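Local coordinates for DegV family protein (Eubacterium eligens, PDB 3FDJ) that is of unknown function but belongs to the DegV family, whose characterised relatives bind a fatty acid, so it probably binds a lipid-like ligand too, at residues I78-I83 and V110-S115; F156-S161 and S185-A190; A219-G224 and L273-K278. All coordinates share one frame; numbering follows the deposited sequence. Where two conformers were deposited one is given.

Contact 1 of 3, residues I78-I83 and V110-S115; sequences IFVVTI and VRVIDS
The carbonyl oxygen T82 O is gripped twice by a single residue: S115 OG donates to it over 2.7 Å, and S115 N lies 3.1 Å from the same T82 O. The S115 hydroxyl reaches it because OG sits between the backbone N and the carbonyl carbon (chi1 68°); S115 OG also bonds S117 N. This double grip comes next after the rung from T82 N to I113 O. The strands run parallel at 18° to each other, with each residue of 78-82 paired to the one 32 positions later in 110-114. The shortest rung, I113 N to V80 O at 2.7 Å, is nearly straight (170°).

On the face of F79, V81, R111 and I113, F79 CD1 meets R111 CB at 3.6 Å, obliquely to the ring. Beyond CG the R111 chain bends, and its NE bonds V112 O at 2.9 Å from above that carbonyl plane. I113 CG1 lies 3.7 Å above the R111 guanidinium plane, over its centre, while NH2 forms salt bridges to D143 and D147 of helix 139-150. The other face is mainly aliphatic, with T82 and D114 at one end; T82 CG2 is 3.8 Å from V112 CG1 and V80 CG2 4.0 Å from V110 CG1. Helix 90-102, the link of this beta-alpha-beta unit, packs there through Y91.

The chemistry is thus divided: apolar branches pack on both faces, with polar groups at their ends, the R111 charge is probably balanced by D143 and D147, and the serine's paired donors satisfy T82 O.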
loop_
_atom_site.group_PDB
_atom_site.type_symbol
_atom_site.label_atom_id
_atom_site.label_comp_id
_atom_site.label_asym_id
_atom_site.label_seq_id
_atom_site.Cartn_x
_atom_site.Cartn_y
_atom_site.Cartn_z
ATOM N N ILE A 78 2.441 -1.642 20.488
ATOM C CA ILE A 78 2.209 -2.066 19.121
ATOM C C ILE A 78 1.627 -0.936 18.293
ATOM O O ILE A 78 0.689 -0.245 18.729
ATOM C CB ILE A 78 1.232 -3.270 19.057
ATOM C CG1 ILE A 78 1.703 -4.431 19.953
ATOM C CG2 ILE A 78 1.000 -3.755 17.580
ATOM C CD1 ILE A 78 0.735 -5.621 19.985
ATOM N N PHE A 79 2.193 -0.755 17.098
ATOM C CA PHE A 79 1.604 0.091 16.078
ATOM C C PHE A 79 1.154 -0.826 14.957
ATOM O O PHE A 79 1.904 -1.707 14.511
ATOM C CB PHE A 79 2.586 1.159 15.554
ATOM C CG PHE A 79 2.861 2.250 16.531
ATOM C CD1 PHE A 79 1.940 3.278 16.737
ATOM C CD2 PHE A 79 4.028 2.257 17.270
ATOM C CE1 PHE A 79 2.205 4.280 17.653
ATOM C CE2 PHE A 79 4.285 3.258 18.222
ATOM C CZ PHE A 79 3.367 4.254 18.416
ATOM N N VAL A 80 -0.082 -0.619 14.509
ATOM C CA VAL A 80 -0.670 -1.397 13.424
ATOM C C VAL A 80 -0.992 -0.464 12.284
ATOM O O VAL A 80 -1.727 0.511 12.490
ATOM C CB VAL A 80 -1.964 -2.096 13.877
ATOM C CG1 VAL A 80 -2.451 -3.054 12.778
ATOM C CG2 VAL A 80 -1.759 -2.863 15.205
ATOM N N VAL A 81 -0.468 -0.731 11.084
ATOM C CA VAL A 81 -0.784 0.111 9.918
ATOM C C VAL A 81 -1.716 -0.655 8.991
ATOM O O VAL A 81 -1.461 -1.817 8.671
ATOM C CB VAL A 81 0.494 0.549 9.186
ATOM C CG1 VAL A 81 0.160 1.471 7.977
ATOM C CG2 VAL A 81 1.449 1.267 10.169
ATOM N N THR A 82 -2.824 -0.034 8.607
ATOM C CA THR A 82 -3.787 -0.695 7.741
ATOM C C THR A 82 -4.000 0.065 6.437
ATOM O O THR A 82 -3.773 1.256 6.345
ATOM C CB THR A 82 -5.188 -0.912 8.394
ATOM O OG1 THR A 82 -5.915 0.319 8.455
ATOM C CG2 THR A 82 -5.087 -1.533 9.831
ATOM N N ILE A 83 -4.427 -0.672 5.425
ATOM C CA ILE A 83 -4.931 -0.108 4.181
ATOM C C ILE A 83 -6.154 0.768 4.507
ATOM O O ILE A 83 -6.855 0.555 5.508
ATOM C CB ILE A 83 -5.251 -1.258 3.191
ATOM C CG1 ILE A 83 -5.833 -0.754 1.844
ATOM C CG2 ILE A 83 -6.175 -2.239 3.842
ATOM C CD1 ILE A 83 -5.740 -1.814 0.746
ATOM N N VAL A 110 -1.896 -0.129 22.071
ATOM C CA VAL A 110 -1.993 -0.481 20.680
ATOM C C VAL A 110 -2.608 0.656 19.917
ATOM O O VAL A 110 -3.700 1.116 20.263
ATOM C CB VAL A 110 -2.863 -1.747 20.479
ATOM C CG1 VAL A 110 -2.902 -2.148 18.996
ATOM C CG2 VAL A 110 -2.330 -2.923 21.349
ATOM N N ARG A 111 -1.926 1.120 18.883
ATOM C CA ARG A 111 -2.454 2.197 18.046
ATOM C C ARG A 111 -2.663 1.608 16.679
ATOM O O ARG A 111 -1.713 1.077 16.084
ATOM C CB ARG A 111 -1.485 3.374 17.970
ATOM C CG ARG A 111 -1.767 4.332 16.796
ATOM C CD ARG A 111 -3.107 5.074 16.937
ATOM N NE ARG A 111 -3.531 5.653 15.651
ATOM C CZ ARG A 111 -3.034 6.766 15.094
ATOM N NH1 ARG A 111 -3.516 7.175 13.938
ATOM N NH2 ARG A 111 -2.087 7.492 15.683
ATOM N N VAL A 112 -3.900 1.677 16.197
ATOM C CA VAL A 112 -4.201 1.269 14.824
ATOM C C VAL A 112 -4.224 2.543 13.976
ATOM O O VAL A 112 -4.954 3.489 14.302
ATOM C CB VAL A 112 -5.511 0.510 14.704
ATOM C CG1 VAL A 112 -5.726 0.075 13.252
ATOM C CG2 VAL A 112 -5.568 -0.722 15.653
ATOM N N ILE A 113 -3.399 2.537 12.926
ATOM C CA ILE A 113 -3.238 3.666 11.996
ATOM C C ILE A 113 -3.924 3.334 10.680
ATOM O O ILE A 113 -3.503 2.434 9.950
ATOM C CB ILE A 113 -1.757 3.999 11.717
ATOM C CG1 ILE A 113 -1.009 4.292 13.010
ATOM C CG2 ILE A 113 -1.656 5.191 10.723
ATOM C CD1 ILE A 113 0.500 4.351 12.815
ATOM N N ASP A 114 -5.005 4.055 10.398
ATOM C CA ASP A 114 -5.620 4.033 9.075
ATOM C C ASP A 114 -4.677 4.837 8.195
ATOM O O ASP A 114 -4.551 6.043 8.365
ATOM C CB ASP A 114 -6.993 4.697 9.121
ATOM C CG ASP A 114 -7.625 4.885 7.733
ATOM O OD1 ASP A 114 -7.098 4.353 6.744
ATOM O OD2 ASP A 114 -8.648 5.599 7.667
ATOM N N SER A 115 -4.002 4.170 7.274
ATOM C CA SER A 115 -3.043 4.855 6.403
ATOM C C SER A 115 -3.698 5.807 5.434
ATOM O O SER A 115 -2.992 6.621 4.851
ATOM C CB SER A 115 -2.214 3.862 5.597
ATOM O OG SER A 115 -2.998 3.171 4.635
#

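Contact 2 of 3, residues F156-S161 and S185-A190; sequences FCSLKS and SVIGTA. With NA (sodium ion), chain E.
F156 lies beside T189, both side chains pointing the same way from the sheet, and its atoms can be followed outward. Its CB is 3.7 Å from G188 O, and this oxygen stays at the ring edge, near the ring plane. CG stands anti to the carbonyl carbon (chi1 -62°), and beyond it CD1 meets G188 O and T189 OG1 alike. CE1 comes closest to the threonine, 3.6 Å from T189 OG1, an oblique approach to the ring. That hydroxyl has polar partners in L155 O and R154 NH2, and its approach to the ring is a packing contact.

The backbones form an antiparallel ladder in which C157 with G188 and L159 with V186 are hydrogen-bonded pairs, while F156 with T189 and S158 with I187 are non-hydrogen-bonded. C157 N reaches G188 O at 2.9 Å from above the carbonyl plane, 41° out of it. C157 SG lies 3.8 Å from G188 CA, and a beta carbon on the glycine would stand tight against the sulfur, so its absence lets the thiol lie over the neighbouring strand.

On the face of S158, the far end turns polar. S158 OG is 3.4 Å from S185 CB, and one water bonds both hydroxyls, 2.8 Å from S158 OG and likewise from S185 OG. Just past the strand end, K160 O binds the sodium ion at 2.6 Å, joined by two waters and the carbonyl oxygens of A179 and I184.

Strands 153-159 and 184-190, neighbours in the six-stranded mixed sheet, therefore go from an end where the F156 ring packs beside T189 to a hydrated one, where the cation ties together carbonyl oxygens of three separate chain positions.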
loop_
_atom_site.group_PDB
_atom_site.type_symbol
_atom_site.label_atom_id
_atom_site.label_comp_id
_atom_site.label_asym_id
_atom_site.label_seq_id
_atom_site.Cartn_x
_atom_site.Cartn_y
_atom_site.Cartn_z
ATOM N N PHE A 156 0.749 8.244 -5.736
ATOM C CA PHE A 156 0.270 8.272 -7.104
ATOM C C PHE A 156 0.389 6.878 -7.697
ATOM O O PHE A 156 1.264 6.081 -7.291
ATOM C CB PHE A 156 1.080 9.266 -7.942
ATOM C CG PHE A 156 0.976 10.678 -7.469
ATOM C CD1 PHE A 156 -0.145 11.455 -7.782
ATOM C CD2 PHE A 156 1.971 11.232 -6.671
ATOM C CE1 PHE A 156 -0.265 12.752 -7.306
ATOM C CE2 PHE A 156 1.857 12.541 -6.216
ATOM C CZ PHE A 156 0.740 13.295 -6.522
ATOM N N CYS A 157 -0.465 6.573 -8.664
ATOM C CA CYS A 157 -0.406 5.281 -9.315
ATOM C C CYS A 157 -0.650 5.437 -10.804
ATOM O O CYS A 157 -1.218 6.426 -11.242
ATOM C CB CYS A 157 -1.402 4.304 -8.700
ATOM S SG CYS A 157 -3.094 4.784 -8.859
ATOM N N SER A 158 -0.191 4.461 -11.562
ATOM C CA SER A 158 -0.553 4.333 -12.968
ATOM C C SER A 158 -0.946 2.886 -13.237
ATOM O O SER A 158 -0.136 1.963 -13.052
ATOM C CB SER A 158 0.617 4.751 -13.848
ATOM O OG SER A 158 0.230 4.713 -15.214
ATOM N N LEU A 159 -2.189 2.680 -13.644
ATOM C CA LEU A 159 -2.759 1.356 -13.806
ATOM C C LEU A 159 -3.143 1.088 -15.258
ATOM O O LEU A 159 -3.810 1.903 -15.886
ATOM C CB LEU A 159 -3.974 1.201 -12.898
ATOM C CG LEU A 159 -3.758 1.599 -11.444
ATOM C CD1 LEU A 159 -5.017 1.315 -10.624
ATOM C CD2 LEU A 159 -2.532 0.858 -10.836
ATOM N N LYS A 160 -2.746 -0.065 -15.782
ATOM C CA LYS A 160 -3.036 -0.436 -17.154
ATOM C C LYS A 160 -4.381 -1.120 -17.278
ATOM O O LYS A 160 -4.932 -1.224 -18.384
ATOM C CB LYS A 160 -1.934 -1.353 -17.705
ATOM C CG LYS A 160 -0.555 -0.703 -17.667
ATOM C CD LYS A 160 0.462 -1.455 -18.521
ATOM C CE LYS A 160 1.803 -0.716 -18.547
ATOM N NZ LYS A 160 2.734 -1.336 -19.520
ATOM N N SER A 161 -4.886 -1.623 -16.162
ATOM C CA SER A 161 -6.226 -2.213 -16.097
ATOM C C SER A 161 -6.806 -1.980 -14.714
ATOM O O SER A 161 -6.084 -2.102 -13.727
ATOM C CB SER A 161 -6.164 -3.707 -16.399
ATOM O OG SER A 161 -7.418 -4.350 -16.121
ATOM N N SER A 185 -3.151 3.922 -19.824
ATOM C CA SER A 185 -3.171 3.781 -18.375
ATOM C C SER A 185 -3.962 4.897 -17.727
ATOM O O SER A 185 -4.093 5.971 -18.301
ATOM C CB SER A 185 -1.751 3.851 -17.844
ATOM O OG SER A 185 -0.984 2.774 -18.337
ATOM N N VAL A 186 -4.470 4.642 -16.525
ATOM C CA VAL A 186 -5.113 5.654 -15.705
ATOM C C VAL A 186 -4.194 6.018 -14.575
ATOM O O VAL A 186 -3.639 5.131 -13.894
ATOM C CB VAL A 186 -6.447 5.186 -15.128
ATOM C CG1 VAL A 186 -7.000 6.202 -14.085
ATOM C CG2 VAL A 186 -7.440 4.920 -16.272
ATOM N N ILE A 187 -4.005 7.323 -14.404
ATOM C CA ILE A 187 -3.189 7.857 -13.323
ATOM C C ILE A 187 -4.113 8.257 -12.172
ATOM O O ILE A 187 -5.132 8.927 -12.374
ATOM C CB ILE A 187 -2.387 9.097 -13.792
ATOM C CG1 ILE A 187 -1.472 8.744 -14.956
ATOM C CG2 ILE A 187 -1.544 9.655 -12.623
ATOM C CD1 ILE A 187 -0.822 10.005 -15.604
ATOM N N GLY A 188 -3.782 7.824 -10.967
ATOM C CA GLY A 188 -4.574 8.131 -9.784
ATOM C C GLY A 188 -3.749 8.666 -8.633
ATOM O O GLY A 188 -2.505 8.665 -8.664
ATOM N N THR A 189 -4.455 9.169 -7.633
ATOM C CA THR A 189 -3.852 9.513 -6.353
ATOM C C THR A 189 -4.753 9.032 -5.224
ATOM O O THR A 189 -5.949 8.793 -5.419
ATOM C CB THR A 189 -3.576 11.042 -6.261
ATOM O OG1 THR A 189 -2.792 11.341 -5.093
ATOM C CG2 THR A 189 -4.874 11.849 -6.256
ATOM N N ALA A 190 -4.171 8.864 -4.036
ATOM C CA ALA A 190 -4.975 8.614 -2.840
ATOM C C ALA A 190 -5.626 9.937 -2.439
ATOM O O ALA A 190 -4.939 10.957 -2.245
ATOM C CB ALA A 190 -4.101 8.024 -1.710
HETATM NA NA NA E . -4.941 -0.178 -20.734
HETATM O O HOH W 1 1.441 2.966 -17.048
HETATM O O HOH W 2 -2.892 -0.503 -21.213
HETATM O O HOH W 3 -5.253 -2.303 -21.497
#

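Contact 3 of 3, residues A219-G224 and L273-K278; sequences AGYEGG and LSCETK
The Y221 ring has G223 N on one face, 3.4 Å above its centre. At its edge, near the plane, lies E276 O, 3.1 Å from Y221 CD1, while C275 CB approaches Y221 CE1 obliquely at 3.7 Å. C275 SG adds a sulfur-aromatic contact, 4.7 Å from the Y221 ring centroid and 48° off its normal. Y221 CG stands anti to the backbone N (chi1 -175°), whence the ring extends to C275 and E276. The phenol Y221 OH donates to G224 O at 2.6 Å and also bonds T250 OG1. An alanine here would probably leave G224 O without its phenol donor, open a gap beside C275 and let the 222-224 turn move more freely.

Helix 205-219 ends in a Schellman motif whose G220 has positive phi, and the loop it starts runs alongside residues 275-278 toward strand 226-230. K278 N donates to G220 O at 2.9 Å in an almost straight bond (172°). One water accepts from E222 N and G224 N and donates to E276 O at 2.7 Å. E222 OE2 touches K278 CD at 3.4 Å without a salt bridge to K278 NZ, which donates to a water that itself donates to A219 O.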
loop_
_atom_site.group_PDB
_atom_site.type_symbol
_atom_site.label_atom_id
_atom_site.label_comp_id
_atom_site.label_asym_id
_atom_site.label_seq_id
_atom_site.Cartn_x
_atom_site.Cartn_y
_atom_site.Cartn_z
ATOM N N ALA A 219 2.556 18.762 -5.803
ATOM C CA ALA A 219 2.379 18.152 -4.487
ATOM C C ALA A 219 3.387 18.658 -3.445
ATOM O O ALA A 219 3.223 18.393 -2.254
ATOM C CB ALA A 219 2.476 16.618 -4.599
ATOM N N GLY A 220 4.423 19.369 -3.872
ATOM C CA GLY A 220 5.441 19.855 -2.940
ATOM C C GLY A 220 6.575 18.869 -2.712
ATOM O O GLY A 220 7.290 18.957 -1.708
ATOM N N TYR A 221 6.778 17.964 -3.665
ATOM C CA TYR A 221 7.910 17.033 -3.599
ATOM C C TYR A 221 9.207 17.804 -3.795
ATOM O O TYR A 221 9.330 18.617 -4.719
ATOM C CB TYR A 221 7.799 15.922 -4.644
ATOM C CG TYR A 221 8.908 14.913 -4.479
ATOM C CD1 TYR A 221 8.994 14.132 -3.331
ATOM C CD2 TYR A 221 9.882 14.743 -5.463
ATOM C CE1 TYR A 221 10.007 13.215 -3.162
ATOM C CE2 TYR A 221 10.900 13.826 -5.306
ATOM C CZ TYR A 221 10.954 13.055 -4.155
ATOM O OH TYR A 221 11.969 12.152 -3.968
ATOM N N GLU A 222 10.166 17.567 -2.898
ATOM C CA GLU A 222 11.459 18.241 -2.926
ATOM C C GLU A 222 12.647 17.284 -2.717
ATOM O O GLU A 222 13.656 17.640 -2.094
ATOM C CB GLU A 222 11.465 19.345 -1.856
ATOM C CG GLU A 222 10.591 20.523 -2.241
ATOM C CD GLU A 222 10.703 21.714 -1.294
ATOM O OE1 GLU A 222 11.305 21.557 -0.194
ATOM O OE2 GLU A 222 10.166 22.798 -1.659
ATOM N N GLY A 223 12.529 16.064 -3.219
ATOM C CA GLY A 223 13.648 15.129 -3.183
ATOM C C GLY A 223 13.749 14.218 -1.970
ATOM O O GLY A 223 14.777 13.601 -1.768
ATOM N N GLY A 224 12.695 14.138 -1.164
ATOM C CA GLY A 224 12.672 13.254 0.004
ATOM C C GLY A 224 12.413 11.791 -0.334
ATOM O O GLY A 224 12.447 11.374 -1.487
ATOM N N LEU A 273 3.436 4.637 -6.397
ATOM C CA LEU A 273 4.516 5.327 -5.741
ATOM C C LEU A 273 4.048 6.194 -4.612
ATOM O O LEU A 273 2.939 6.718 -4.626
ATOM C CB LEU A 273 5.380 6.130 -6.718
ATOM C CG LEU A 273 5.023 7.498 -7.241
ATOM C CD1 LEU A 273 5.267 8.617 -6.170
ATOM C CD2 LEU A 273 5.878 7.781 -8.492
ATOM N N SER A 274 4.885 6.306 -3.604
ATOM C CA SER A 274 4.629 7.212 -2.521
ATOM C C SER A 274 5.855 8.034 -2.187
ATOM O O SER A 274 6.996 7.583 -2.385
ATOM C CB SER A 274 4.121 6.447 -1.304
ATOM O OG SER A 274 3.746 7.359 -0.291
ATOM N N CYS A 275 5.623 9.258 -1.708
ATOM C CA CYS A 275 6.727 10.159 -1.369
ATOM C C CYS A 275 6.417 11.039 -0.179
ATOM O O CYS A 275 5.257 11.316 0.116
ATOM C CB CYS A 275 7.083 11.042 -2.553
ATOM S SG CYS A 275 5.772 12.105 -3.110
ATOM N N GLU A 276 7.480 11.484 0.485
ATOM C CA GLU A 276 7.427 12.599 1.418
ATOM C C GLU A 276 7.415 13.915 0.645
ATOM O O GLU A 276 8.176 14.075 -0.327
ATOM C CB GLU A 276 8.689 12.660 2.266
ATOM C CG GLU A 276 8.874 11.589 3.227
ATOM C CD GLU A 276 10.225 11.686 3.948
ATOM O OE1 GLU A 276 11.223 12.210 3.360
ATOM O OE2 GLU A 276 10.285 11.219 5.096
ATOM N N THR A 277 6.604 14.860 1.100
ATOM C CA THR A 277 6.551 16.203 0.533
ATOM C C THR A 277 6.990 17.224 1.581
ATOM O O THR A 277 7.179 16.887 2.737
ATOM C CB THR A 277 5.129 16.549 0.058
ATOM O OG1 THR A 277 4.200 16.515 1.163
ATOM C CG2 THR A 277 4.653 15.544 -1.031
ATOM N N LYS A 278 7.164 18.478 1.176
ATOM C CA LYS A 278 7.400 19.564 2.143
ATOM C C LYS A 278 6.141 19.815 3.040
ATOM O O LYS A 278 5.038 19.241 2.798
ATOM C CB LYS A 278 7.815 20.836 1.400
ATOM C CG LYS A 278 6.699 21.414 0.600
ATOM C CD LYS A 278 7.087 22.631 -0.209
ATOM C CE LYS A 278 5.823 23.396 -0.617
ATOM N NZ LYS A 278 4.640 22.479 -0.799
HETATM O O HOH W 4 3.411 20.199 0.046
HETATM O O HOH W 5 10.252 15.723 -0.622
#

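How the contacts relate
Contacts 1 and 2 are buried strand pairings in different sheets, on opposite sides of the chain's centre with their own centres about 25 Å apart; contact 3, partly buried, joins the loop after helix 205-219 to the C-terminal segment. Contact 1 is parallel and mainly aliphatic, contact 2 antiparallel with a water and sodium at one end, and contact 3 brings together loop glycines, waters and one ring. Contacts 2 and 3 share a sheet: F156 O lies 2.8 Å from L273 N, a probable hydrogen bond, and F156 CZ packs 4.2 Å from A219 CB.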